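Local structure of betaine aldehyde dehydrogenase (Staphylococcus aureus subsp. aureus COL, 4QTO) at residues 101-106 against 138-143; 114-119 against 128-133; 134-139 against 183-188; 477-482 against 493-498. The protein catalyses the NAD-dependent oxidation of betaine aldehyde to glycine betaine and belongs to the aldehyde dehydrogenase family. All blocks are in the same frame, centred on the assembly; numbering follows the deposited sequence. Where two conformers were deposited one is given.

Contact 1: 101-106 against 138-143; sequences RAIADK and NVFMYF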
loop_
_atom_site.group_PDB
_atom_site.type_symbol
_atom_site.label_atom_id
_atom_site.label_comp_id
_atom_site.label_asym_id
_atom_site.label_seq_id
_atom_site.Cartn_x
_atom_site.Cartn_y
_atom_site.Cartn_z
ATOM N N ARG A 101 18.488 -14.644 -1.599
ATOM C CA ARG A 101 18.817 -15.073 -0.240
ATOM C C ARG A 101 20.110 -15.893 -0.239
ATOM O O ARG A 101 20.928 -15.753 0.669
ATOM C CB ARG A 101 17.648 -15.855 0.366
ATOM C CG ARG A 101 17.779 -16.100 1.843
ATOM C CD ARG A 101 16.450 -16.535 2.481
ATOM N NE ARG A 101 15.333 -15.590 2.329
ATOM C CZ ARG A 101 14.273 -15.734 1.521
ATOM N NH1 ARG A 101 14.126 -16.831 0.766
ATOM N NH2 ARG A 101 13.314 -14.784 1.515
ATOM N N ALA A 102 20.308 -16.724 -1.267
ATOM C CA ALA A 102 21.544 -17.507 -1.399
ATOM C C ALA A 102 22.764 -16.600 -1.527
ATOM O O ALA A 102 23.820 -16.903 -0.953
ATOM C CB ALA A 102 21.434 -18.476 -2.555
ATOM N N ILE A 103 22.649 -15.492 -2.257
ATOM C CA ILE A 103 23.730 -14.522 -2.331
ATOM C C ILE A 103 23.960 -13.963 -0.926
ATOM O O ILE A 103 25.118 -13.870 -0.468
ATOM C CB ILE A 103 23.464 -13.359 -3.310
ATOM C CG1 ILE A 103 23.236 -13.889 -4.731
ATOM C CG2 ILE A 103 24.614 -12.359 -3.258
ATOM C CD1 ILE A 103 22.722 -12.812 -5.674
ATOM N N ALA A 104 22.901 -13.554 -0.246
ATOM C CA ALA A 104 23.058 -13.024 1.112
ATOM C C ALA A 104 23.861 -13.983 2.013
ATOM O O ALA A 104 24.779 -13.562 2.742
ATOM C CB ALA A 104 21.716 -12.742 1.746
ATOM N N ASP A 105 23.517 -15.258 1.969
ATOM C CA ASP A 105 24.184 -16.244 2.805
ATOM C C ASP A 105 25.688 -16.389 2.439
ATOM O O ASP A 105 26.519 -16.560 3.315
ATOM C CB ASP A 105 23.457 -17.547 2.722
ATOM C CG ASP A 105 22.084 -17.498 3.416
ATOM O OD1 ASP A 105 21.846 -16.653 4.285
ATOM O OD2 ASP A 105 21.283 -18.384 3.107
ATOM N N LYS A 106 26.018 -16.270 1.157
ATOM C CA LYS A 106 27.436 -16.292 0.735
ATOM C C LYS A 106 28.211 -15.081 1.261
ATOM O O LYS A 106 29.369 -15.222 1.631
ATOM C CB LYS A 106 27.527 -16.414 -0.779
ATOM C CG LYS A 106 27.199 -17.844 -1.203
ATOM C CD LYS A 106 27.180 -17.997 -2.693
ATOM C CE LYS A 106 26.845 -19.421 -3.117
ATOM N NZ LYS A 106 27.884 -20.454 -2.857
ATOM N N ASN A 138 22.454 -7.907 5.028
ATOM C CA ASN A 138 21.105 -7.442 5.291
ATOM C C ASN A 138 20.411 -6.809 4.084
ATOM O O ASN A 138 19.204 -6.933 3.947
ATOM C CB ASN A 138 21.061 -6.543 6.497
ATOM C CG ASN A 138 21.258 -7.323 7.785
ATOM O OD1 ASN A 138 20.820 -8.502 7.872
ATOM N ND2 ASN A 138 21.835 -6.690 8.795
ATOM N N VAL A 139 21.165 -6.152 3.193
ATOM C CA VAL A 139 20.580 -5.618 1.974
ATOM C C VAL A 139 20.054 -6.744 1.082
ATOM O O VAL A 139 18.912 -6.758 0.614
ATOM C CB VAL A 139 21.606 -4.748 1.230
ATOM C CG1 VAL A 139 21.163 -4.425 -0.209
ATOM C CG2 VAL A 139 21.872 -3.469 1.994
ATOM N N PHE A 140 20.907 -7.722 0.819
ATOM C CA PHE A 140 20.472 -8.859 0.027
ATOM C C PHE A 140 19.292 -9.583 0.688
ATOM O O PHE A 140 18.350 -9.967 0.008
ATOM C CB PHE A 140 21.603 -9.859 -0.311
ATOM C CG PHE A 140 22.558 -9.375 -1.395
ATOM C CD1 PHE A 140 22.183 -9.435 -2.720
ATOM C CD2 PHE A 140 23.828 -8.948 -1.091
ATOM C CE1 PHE A 140 23.037 -9.015 -3.736
ATOM C CE2 PHE A 140 24.693 -8.533 -2.116
ATOM C CZ PHE A 140 24.296 -8.573 -3.434
ATOM N N MET A 141 19.350 -9.760 2.007
ATOM C CA MET A 141 18.271 -10.490 2.691
ATOM C C MET A 141 16.959 -9.728 2.614
ATOM O O MET A 141 15.901 -10.338 2.429
ATOM C CB MET A 141 18.612 -10.789 4.141
ATOM C CG MET A 141 17.676 -11.816 4.767
ATOM S SD MET A 141 17.810 -13.452 4.011
ATOM C CE MET A 141 19.503 -13.812 4.550
ATOM N N TYR A 142 17.021 -8.401 2.723
ATOM C CA TYR A 142 15.831 -7.558 2.640
ATOM C C TYR A 142 15.135 -7.698 1.278
ATOM O O TYR A 142 13.934 -7.980 1.212
ATOM C CB TYR A 142 16.185 -6.075 2.867
ATOM C CG TYR A 142 14.997 -5.148 2.669
ATOM C CD1 TYR A 142 14.064 -4.944 3.690
ATOM C CD2 TYR A 142 14.790 -4.490 1.447
ATOM C CE1 TYR A 142 12.968 -4.094 3.502
ATOM C CE2 TYR A 142 13.700 -3.684 1.254
ATOM C CZ TYR A 142 12.799 -3.478 2.275
ATOM O OH TYR A 142 11.726 -2.625 2.075
ATOM N N PHE A 143 15.912 -7.552 0.201
ATOM C CA PHE A 143 15.373 -7.665 -1.145
ATOM C C PHE A 143 14.918 -9.089 -1.488
ATOM O O PHE A 143 13.945 -9.257 -2.212
ATOM C CB PHE A 143 16.325 -7.075 -2.181
ATOM C CG PHE A 143 16.312 -5.581 -2.161
ATOM C CD1 PHE A 143 15.205 -4.891 -2.610
ATOM C CD2 PHE A 143 17.372 -4.847 -1.634
ATOM C CE1 PHE A 143 15.144 -3.497 -2.558
ATOM C CE2 PHE A 143 17.326 -3.475 -1.598
ATOM C CZ PHE A 143 16.212 -2.789 -2.060
HETATM O O HOH W 1 14.535 -12.904 3.388
#

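Contact 2: 114-119 against 128-133; sequences LARLET and ESYADM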
loop_
_atom_site.group_PDB
_atom_site.type_symbol
_atom_site.label_atom_id
_atom_site.label_comp_id
_atom_site.label_asym_id
_atom_site.label_seq_id
_atom_site.Cartn_x
_atom_site.Cartn_y
_atom_site.Cartn_z
ATOM N N LEU A 114 35.973 -10.984 2.563
ATOM C CA LEU A 114 35.444 -9.818 1.866
ATOM C C LEU A 114 35.839 -8.515 2.577
ATOM O O LEU A 114 36.173 -7.536 1.905
ATOM C CB LEU A 114 33.929 -9.903 1.732
ATOM C CG LEU A 114 33.378 -10.898 0.693
ATOM C CD1 LEU A 114 31.890 -11.152 0.865
ATOM C CD2 LEU A 114 33.670 -10.408 -0.709
ATOM N N ALA A 115 35.725 -8.503 3.897
ATOM C CA ALA A 115 36.079 -7.307 4.676
ATOM C C ALA A 115 37.549 -6.968 4.480
ATOM O O ALA A 115 37.929 -5.794 4.258
ATOM C CB ALA A 115 35.767 -7.513 6.129
ATOM N N ARG A 116 38.400 -7.990 4.511
ATOM C CA ARG A 116 39.821 -7.774 4.297
ATOM C C ARG A 116 40.126 -7.239 2.894
ATOM O O ARG A 116 40.931 -6.325 2.727
ATOM C CB ARG A 116 40.629 -9.054 4.609
ATOM C CG ARG A 116 40.565 -9.417 6.069
ATOM C CD ARG A 116 41.350 -10.675 6.423
ATOM N NE ARG A 116 41.303 -10.857 7.871
ATOM C CZ ARG A 116 42.118 -10.249 8.743
ATOM N NH1 ARG A 116 41.973 -10.477 10.046
ATOM N NH2 ARG A 116 43.086 -9.422 8.337
ATOM N N LEU A 117 39.473 -7.797 1.886
ATOM C CA LEU A 117 39.657 -7.350 0.521
ATOM C C LEU A 117 39.206 -5.885 0.361
ATOM O O LEU A 117 39.858 -5.097 -0.333
ATOM C CB LEU A 117 38.855 -8.277 -0.397
ATOM C CG LEU A 117 39.113 -8.116 -1.883
ATOM C CD1 LEU A 117 40.600 -8.272 -2.145
ATOM C CD2 LEU A 117 38.286 -9.102 -2.681
ATOM N N GLU A 118 38.107 -5.508 1.024
ATOM C CA GLU A 118 37.592 -4.150 0.923
ATOM C C GLU A 118 38.562 -3.155 1.582
ATOM O O GLU A 118 38.827 -2.082 1.031
ATOM C CB GLU A 118 36.184 -4.036 1.523
ATOM C CG GLU A 118 35.366 -2.842 1.033
ATOM C CD GLU A 118 34.837 -3.027 -0.396
ATOM O OE1 GLU A 118 35.628 -3.235 -1.329
ATOM O OE2 GLU A 118 33.624 -2.908 -0.633
ATOM N N THR A 119 39.139 -3.530 2.724
ATOM C CA THR A 119 40.108 -2.668 3.395
ATOM C C THR A 119 41.380 -2.571 2.573
ATOM O O THR A 119 41.991 -1.478 2.479
ATOM C CB THR A 119 40.374 -3.190 4.820
ATOM O OG1 THR A 119 39.302 -2.745 5.643
ATOM C CG2 THR A 119 41.672 -2.688 5.396
ATOM N N GLU A 128 35.397 -1.022 10.026
ATOM C CA GLU A 128 34.420 -0.397 9.127
ATOM C C GLU A 128 34.009 -1.403 8.058
ATOM O O GLU A 128 32.828 -1.517 7.700
ATOM C CB GLU A 128 34.973 0.857 8.447
ATOM C CG GLU A 128 35.013 2.052 9.363
ATOM C CD GLU A 128 35.847 3.185 8.789
ATOM O OE1 GLU A 128 37.068 3.152 8.985
ATOM O OE2 GLU A 128 35.308 4.025 8.031
ATOM N N SER A 129 34.989 -2.117 7.518
ATOM C CA SER A 129 34.687 -3.118 6.498
ATOM C C SER A 129 33.804 -4.262 7.010
ATOM O O SER A 129 32.924 -4.699 6.266
ATOM C CB SER A 129 35.948 -3.654 5.832
ATOM O OG SER A 129 36.596 -2.625 5.075
ATOM N N TYR A 130 34.009 -4.713 8.252
ATOM C CA TYR A 130 33.144 -5.747 8.832
ATOM C C TYR A 130 31.715 -5.213 8.907
ATOM O O TYR A 130 30.745 -5.919 8.578
ATOM C CB TYR A 130 33.565 -6.160 10.238
ATOM C CG TYR A 130 34.843 -6.949 10.377
ATOM C CD1 TYR A 130 35.116 -7.990 9.551
ATOM C CD2 TYR A 130 35.711 -6.687 11.429
ATOM C CE1 TYR A 130 36.303 -8.739 9.718
ATOM C CE2 TYR A 130 36.868 -7.421 11.613
ATOM C CZ TYR A 130 37.159 -8.434 10.749
ATOM O OH TYR A 130 38.324 -9.150 10.970
ATOM N N ALA A 131 31.561 -3.968 9.354
ATOM C CA ALA A 131 30.211 -3.353 9.427
ATOM C C ALA A 131 29.546 -3.323 8.051
ATOM O O ALA A 131 28.338 -3.608 7.927
ATOM C CB ALA A 131 30.299 -1.945 10.025
ATOM N N ASP A 132 30.296 -2.970 7.005
ATOM C CA ASP A 132 29.780 -2.981 5.642
ATOM C C ASP A 132 29.302 -4.361 5.282
ATOM O O ASP A 132 28.226 -4.518 4.686
ATOM C CB ASP A 132 30.844 -2.685 4.556
ATOM C CG ASP A 132 31.151 -1.250 4.330
ATOM O OD1 ASP A 132 30.644 -0.336 5.039
ATOM O OD2 ASP A 132 31.993 -1.058 3.377
ATOM N N MET A 133 30.079 -5.396 5.616
ATOM C CA MET A 133 29.688 -6.754 5.205
ATOM C C MET A 133 28.416 -7.213 5.905
ATOM O O MET A 133 27.594 -7.924 5.308
ATOM C CB MET A 133 30.813 -7.787 5.399
ATOM C CG MET A 133 32.059 -7.438 4.596
ATOM S SD MET A 133 31.742 -7.166 2.841
ATOM C CE MET A 133 32.915 -5.888 2.442
HETATM O O HOH W 2 31.591 -1.505 0.578
#

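Contact 3: 134-139 against 183-188; sequences DDIHNV and PLLQAS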
loop_
_atom_site.group_PDB
_atom_site.type_symbol
_atom_site.label_atom_id
_atom_site.label_comp_id
_atom_site.label_asym_id
_atom_site.label_seq_id
_atom_site.Cartn_x
_atom_site.Cartn_y
_atom_site.Cartn_z
ATOM N N ASP A 134 28.235 -6.792 7.145
ATOM C CA ASP A 134 27.006 -7.107 7.870
ATOM C C ASP A 134 25.842 -6.398 7.182
ATOM O O ASP A 134 24.754 -6.967 6.999
ATOM C CB ASP A 134 27.112 -6.702 9.337
ATOM C CG ASP A 134 28.079 -7.568 10.114
ATOM O OD1 ASP A 134 28.362 -8.699 9.690
ATOM O OD2 ASP A 134 28.571 -7.093 11.169
ATOM N N ASP A 135 26.057 -5.154 6.799
ATOM C CA ASP A 135 25.020 -4.425 6.114
ATOM C C ASP A 135 24.670 -5.035 4.737
ATOM O O ASP A 135 23.501 -5.123 4.346
ATOM C CB ASP A 135 25.460 -2.992 5.982
ATOM C CG ASP A 135 24.334 -2.098 5.799
ATOM O OD1 ASP A 135 23.264 -2.365 6.420
ATOM O OD2 ASP A 135 24.533 -1.111 5.077
ATOM N N ILE A 136 25.692 -5.440 3.987
ATOM C CA ILE A 136 25.511 -6.045 2.681
ATOM C C ILE A 136 24.678 -7.331 2.774
ATOM O O ILE A 136 23.771 -7.550 1.988
ATOM C CB ILE A 136 26.853 -6.270 1.976
ATOM C CG1 ILE A 136 27.461 -4.896 1.646
ATOM C CG2 ILE A 136 26.703 -7.110 0.734
ATOM C CD1 ILE A 136 28.944 -4.933 1.445
ATOM N N HIS A 137 24.976 -8.163 3.769
ATOM C CA HIS A 137 24.159 -9.340 4.003
ATOM C C HIS A 137 22.687 -8.929 4.202
ATOM O O HIS A 137 21.769 -9.542 3.616
ATOM C CB HIS A 137 24.646 -10.092 5.261
ATOM C CG HIS A 137 23.730 -11.195 5.699
ATOM N ND1 HIS A 137 23.673 -12.407 5.062
ATOM C CD2 HIS A 137 22.813 -11.247 6.695
ATOM C CE1 HIS A 137 22.782 -13.181 5.669
ATOM N NE2 HIS A 137 22.277 -12.513 6.688
ATOM N N ASN A 138 22.454 -7.907 5.028
ATOM C CA ASN A 138 21.105 -7.442 5.291
ATOM C C ASN A 138 20.411 -6.809 4.084
ATOM O O ASN A 138 19.204 -6.933 3.947
ATOM C CB ASN A 138 21.061 -6.543 6.497
ATOM C CG ASN A 138 21.258 -7.323 7.785
ATOM O OD1 ASN A 138 20.820 -8.502 7.872
ATOM N ND2 ASN A 138 21.835 -6.690 8.795
ATOM N N VAL A 139 21.165 -6.152 3.193
ATOM C CA VAL A 139 20.580 -5.618 1.974
ATOM C C VAL A 139 20.054 -6.744 1.082
ATOM O O VAL A 139 18.912 -6.758 0.614
ATOM C CB VAL A 139 21.606 -4.748 1.230
ATOM C CG1 VAL A 139 21.163 -4.425 -0.209
ATOM C CG2 VAL A 139 21.872 -3.469 1.994
ATOM N N PRO A 183 32.654 0.119 -2.419
ATOM C CA PRO A 183 32.347 -0.613 -3.648
ATOM C C PRO A 183 31.313 -1.711 -3.539
ATOM O O PRO A 183 30.344 -1.718 -4.304
ATOM C CB PRO A 183 33.709 -1.191 -4.079
ATOM C CG PRO A 183 34.703 -0.334 -3.425
ATOM C CD PRO A 183 34.093 0.160 -2.147
ATOM N N LEU A 184 31.507 -2.631 -2.619
ATOM C CA LEU A 184 30.565 -3.713 -2.531
ATOM C C LEU A 184 29.230 -3.266 -1.954
ATOM O O LEU A 184 28.179 -3.785 -2.356
ATOM C CB LEU A 184 31.164 -4.896 -1.763
ATOM C CG LEU A 184 30.308 -6.152 -1.807
ATOM C CD1 LEU A 184 30.006 -6.603 -3.222
ATOM C CD2 LEU A 184 30.954 -7.253 -0.990
ATOM N N LEU A 185 29.238 -2.349 -1.005
ATOM C CA LEU A 185 27.993 -1.880 -0.430
ATOM C C LEU A 185 27.126 -1.252 -1.518
ATOM O O LEU A 185 25.943 -1.594 -1.665
ATOM C CB LEU A 185 28.250 -0.866 0.667
ATOM C CG LEU A 185 27.022 -0.267 1.325
ATOM C CD1 LEU A 185 26.251 -1.348 2.101
ATOM C CD2 LEU A 185 27.462 0.882 2.238
ATOM N N GLN A 186 27.709 -0.351 -2.316
ATOM C CA GLN A 186 26.927 0.314 -3.354
ATOM C C GLN A 186 26.525 -0.672 -4.444
ATOM O O GLN A 186 25.440 -0.550 -5.001
ATOM C CB GLN A 186 27.697 1.514 -3.912
ATOM C CG GLN A 186 27.940 2.585 -2.874
ATOM C CD GLN A 186 26.671 3.112 -2.224
ATOM O OE1 GLN A 186 25.800 3.693 -2.881
ATOM N NE2 GLN A 186 26.593 2.978 -0.906
ATOM N N ALA A 187 27.364 -1.661 -4.719
ATOM C CA ALA A 187 27.013 -2.699 -5.680
ATOM C C ALA A 187 25.761 -3.458 -5.192
ATOM O O ALA A 187 24.837 -3.713 -5.972
ATOM C CB ALA A 187 28.142 -3.667 -5.884
ATOM N N SER A 188 25.750 -3.826 -3.906
ATOM C CA SER A 188 24.611 -4.587 -3.345
ATOM C C SER A 188 23.300 -3.825 -3.476
ATOM O O SER A 188 22.233 -4.399 -3.707
ATOM C CB SER A 188 24.826 -5.016 -1.891
ATOM O OG SER A 188 24.725 -3.942 -0.943
#

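Contact 4: 477-482 against 493-498; sequences QAPWGG and GKEGLE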
loop_
_atom_site.group_PDB
_atom_site.type_symbol
_atom_site.label_atom_id
_atom_site.label_comp_id
_atom_site.label_asym_id
_atom_site.label_seq_id
_atom_site.Cartn_x
_atom_site.Cartn_y
_atom_site.Cartn_z
ATOM N N GLN A 477 15.683 -1.207 4.834
ATOM C CA GLN A 477 14.251 -0.986 5.005
ATOM C C GLN A 477 13.739 0.411 4.604
ATOM O O GLN A 477 12.527 0.555 4.394
ATOM C CB GLN A 477 13.850 -1.264 6.451
ATOM C CG GLN A 477 13.969 -2.741 6.898
ATOM C CD GLN A 477 15.389 -3.243 7.226
ATOM O OE1 GLN A 477 16.380 -2.496 7.247
ATOM N NE2 GLN A 477 15.481 -4.545 7.498
ATOM N N ALA A 478 14.631 1.383 4.469
ATOM C CA ALA A 478 14.212 2.783 4.188
ATOM C C ALA A 478 14.933 3.338 2.975
ATOM O O ALA A 478 16.134 3.125 2.819
ATOM C CB ALA A 478 14.523 3.646 5.407
ATOM N N PRO A 479 14.242 4.115 2.136
ATOM C CA PRO A 479 14.844 4.681 0.925
ATOM C C PRO A 479 15.854 5.762 1.214
ATOM O O PRO A 479 15.715 6.513 2.193
ATOM C CB PRO A 479 13.657 5.268 0.187
ATOM C CG PRO A 479 12.698 5.642 1.285
ATOM C CD PRO A 479 12.818 4.477 2.266
ATOM N N TRP A 480 16.879 5.799 0.376
ATOM C CA TRP A 480 18.011 6.722 0.480
ATOM C C TRP A 480 18.224 7.417 -0.854
ATOM O O TRP A 480 18.259 6.748 -1.903
ATOM C CB TRP A 480 19.240 5.897 0.803
ATOM C CG TRP A 480 20.531 6.646 0.848
ATOM C CD1 TRP A 480 21.371 6.920 -0.193
ATOM C CD2 TRP A 480 21.092 7.288 2.000
ATOM N NE1 TRP A 480 22.424 7.672 0.243
ATOM C CE2 TRP A 480 22.286 7.906 1.589
ATOM C CE3 TRP A 480 20.707 7.377 3.344
ATOM C CZ2 TRP A 480 23.094 8.618 2.475
ATOM C CZ3 TRP A 480 21.504 8.056 4.223
ATOM C CH2 TRP A 480 22.699 8.680 3.787
ATOM N N GLY A 481 18.382 8.732 -0.835
ATOM C CA GLY A 481 18.617 9.463 -2.071
ATOM C C GLY A 481 18.505 10.947 -1.873
ATOM O O GLY A 481 18.189 11.413 -0.777
ATOM N N GLY A 482 18.744 11.696 -2.936
ATOM C CA GLY A 482 18.819 13.118 -2.736
ATOM C C GLY A 482 17.850 14.028 -3.403
ATOM O O GLY A 482 17.325 13.706 -4.475
ATOM N N GLY A 493 14.834 0.170 0.306
ATOM C CA GLY A 493 13.407 0.170 0.593
ATOM C C GLY A 493 12.542 -0.223 -0.580
ATOM O O GLY A 493 13.011 -0.664 -1.633
ATOM N N LYS A 494 11.226 -0.094 -0.382
ATOM C CA LYS A 494 10.301 -0.425 -1.440
ATOM C C LYS A 494 10.458 0.499 -2.630
ATOM O O LYS A 494 10.366 0.053 -3.778
ATOM C CB LYS A 494 8.868 -0.421 -0.889
ATOM C CG LYS A 494 8.642 -1.536 0.135
ATOM C CD LYS A 494 7.227 -1.565 0.658
ATOM C CE LYS A 494 7.092 -2.652 1.726
ATOM N NZ LYS A 494 5.673 -2.818 2.196
ATOM N N GLU A 495 10.766 1.775 -2.378
ATOM C CA GLU A 495 10.981 2.723 -3.442
ATOM C C GLU A 495 12.218 2.341 -4.280
ATOM O O GLU A 495 12.252 2.516 -5.500
ATOM C CB GLU A 495 11.081 4.139 -2.846
ATOM C CG GLU A 495 10.870 5.276 -3.804
ATOM C CD GLU A 495 10.667 6.632 -3.106
ATOM O OE1 GLU A 495 10.758 7.654 -3.806
ATOM O OE2 GLU A 495 10.418 6.640 -1.884
ATOM N N GLY A 496 13.248 1.821 -3.643
ATOM C CA GLY A 496 14.435 1.363 -4.352
ATOM C C GLY A 496 14.093 0.226 -5.304
ATOM O O GLY A 496 14.600 0.148 -6.435
ATOM N N LEU A 497 13.277 -0.704 -4.841
ATOM C CA LEU A 497 12.842 -1.830 -5.685
ATOM C C LEU A 497 12.077 -1.288 -6.915
ATOM O O LEU A 497 12.229 -1.794 -8.019
ATOM C CB LEU A 497 11.901 -2.773 -4.899
ATOM C CG LEU A 497 11.511 -4.041 -5.659
ATOM C CD1 LEU A 497 12.534 -5.117 -5.407
ATOM C CD2 LEU A 497 10.142 -4.536 -5.219
ATOM N N GLU A 498 11.261 -0.260 -6.696
ATOM C CA GLU A 498 10.444 0.325 -7.764
ATOM C C GLU A 498 11.222 0.906 -8.935
ATOM O O GLU A 498 10.702 0.975 -10.041
ATOM C CB GLU A 498 9.468 1.357 -7.184
ATOM C CG GLU A 498 8.421 0.678 -6.326
ATOM C CD GLU A 498 7.496 1.618 -5.559
ATOM O OE1 GLU A 498 7.678 2.852 -5.592
ATOM O OE2 GLU A 498 6.589 1.079 -4.907
HETATM O O HOH W 3 10.594 1.075 2.271
#

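Contact 1: 101-106 against 138-143
Ile103 lays its CG2 methyl on the ring of Phe140. This is a CH-pi contact: Ile103 CG2 stands 3.7 Å from the centroid of the Phe140 ring, only 9° off the normal. The methyl is therefore almost centred over one face. The CG2 branch of Ile103, rather than CG1, is turned to the ring.

The other apolar contacts gather round Ala104. Ala104 CB lies 3.5 Å from Phe140 CB and 3.7 Å from Met141 CE. The small side chain lets the two helices come close, with axes 7.9 Å apart and nearly antiparallel at 163°. Met141 reaches across beside it. Its chain bends at chi2 and again at chi3, which brings SD and CE to Arg101, Ala104 and Asp105. In the conformers given, Met141 SD meets Arg101 CG at 3.4 Å and sits at the edge of the guanidinium, near its plane. The CE methyl also approaches Asp105 OD1.

The polar link is indirect. In the same conformers, one water accepts from Arg101 NH2 at 2.9 Å and donates to Met141 O at 3.1 Å. It lies in the plane of the guanidinium, at its edge. Asp105 OD2 is engaged outside the two segments, in a salt bridge to Arg101 NH2 of the second subunit.

The contact joins helix 93-109 to helix 126-146. Ile103 also packs on helices 183-197 and 211-223. Arg101 packs on Met141 of the second subunit, and Met141 on Arg101 of that subunit. The contact thus borders both the helical layer of its own chain and a subunit interface.

Contact 2: 114-119 against 128-133
Ala115 and Ser129 mark the close point of a buried helix-helix contact, where helix 111-122 meets the start of helix 126-146. Their CA atoms are 4.8 Å apart. The segment axes approach to 8.4 Å at 126°, so the pair is inclined and runs in broadly opposite directions.

Small side chains make this approach possible. Ser129 CB lies 3.3 Å from Ala115 O. On one flank Ala115 CB touches the Tyr130 ring at CD1, 3.5 Å away, and comes at it obliquely. On the other flank Met133 reaches over. Its chain bends at chi2 (-53°), which brings Met133 SD to 3.7 Å from Leu114 CB. Its CE methyl touches both Leu114 O and Glu118 CB.

These are two consecutive helices joined by a short connection and folded against each other at an angle. The connection takes part in the contact. Ser129 OG and Thr119 OG1 lie 2.8 Å apart and are hydrogen-bonded, though the direction of the bond is not settled. Thr119 OG1 is also bonded to Lys124 O, and Lys124 NZ to Ser129 OG.

Two carboxylates come near each other on the Met133 side. A water donates to both, at 2.8 Å from Glu118 OE2 and 2.9 Å from Asp132 OD2. It may ease the repulsion expected if both are charged. Asp132 also has a salt bridge to Lys124, which would probably offset its charge, while Glu118 is held by Thr212 and by the backbone N of Leu184. At the outer edge, Glu112 binds both Arg116 NE and Tyr130 OH.

Contact 3: 134-139 against 183-188
Ile136 and Leu185 face each other where the two helical segments come closest, with CA atoms 5.8 Å apart. The segments run nearly parallel, at 10°, and their axes approach to 9.5 Å. Segment 183-188 is the first part of its helix. Segment 134-139 is the middle of a longer one.

Ile136 gives the largest share of the contact. Its CG1 is anti to the carbonyl carbon (chi1 -67°), and the chain runs on extended to bring Ile136 CD1 to the opposite backbone, 3.6 Å from Leu185 N. The same Ile136 methyl rests on Leu184 CG at 3.7 Å. The Ile136 CG2 branch meets Ser188 CB at 3.8 Å.

Leu185 turns its CD1 methyl back across Ile136 CG1. In the conformer given for Asp135, that methyl also touches Asp135 OD2. One turn on, Val139 places CG1 3.7 Å from both Ser188 O and Ser188 OG. The hydroxyl is buried against these apolar groups, but it has a partner within its own helix: Ser188 OG donates to Leu185 O at 2.7 Å.

Tyr474 touches both Asp135 and Leu185. A bound triethylene glycol, probably from the crystallisation liquor, lies about 5 Å from the Leu185 side chain. Strand 162-177, helix 183-197 and the parallel strand 200-204 form a beta-alpha-beta unit. The contact packs a long helix alongside this crossover helix, consistent with the Rossmann-type NAD-binding domain of aldehyde dehydrogenases.

Contact 4: 477-482 against 493-498
Gln477 meets Gly493 through its backbone. Gln477 O is 3.9 Å from Gly493 CA, and a water joins the segments beside it. The water donates to Gln477 O at 2.9 Å and accepts from Lys494 N at 3.0 Å, so it serves an amide of segment 493-498. Gln477 sends its NE2 to Asp148 and Glu94 of the second subunit.

Ala478 lies beside Gly493, with the two CA atoms 4.5 Å apart. Gly493 has a positive phi of 65°, a value that favours glycine, and its backbone comes close to that of Gln477, Ala478 and Pro479.

Pro479 brings in the first side-chain contact. Its CB and CG meet Glu495, whose side chain crosses it at about a right angle. Pro479 CG is 4.0 Å from Glu495 OE2. Glu495 has CG anti to the backbone N (chi1 -161°), and its extended chain brings OE2 both to Pro479 CG and to Ser503 OG of the third subunit, with which it is hydrogen-bonded.

No direct hydrogen bond joins the segments. They are held by van der Waals contact and one bridging water, while the polar ends of Gln477 and Glu495 serve subunit interfaces.

Overall arrangement
Helix 126-146 is common to contacts 1, 2 and 3, which follow one another along it. Contact 2 uses its start, contact 3 its middle and contact 1 the part beyond, with Asn138 and Val139 shared by the last two. Contacts 2 and 3 are buried and joined by Glu118 OE2 and Leu184 N. Contact 1 is only partly buried and touches the second subunit. Contact 4 is also buried, but it sets a loop against a short helix and touches the second and third subunits; Tyr142 and Phe143 link it to contact 1. Apolar packing dominates contacts 1 and 3. Contact 2 adds hydroxyls and carboxylates, and contact 4 is mainly backbone.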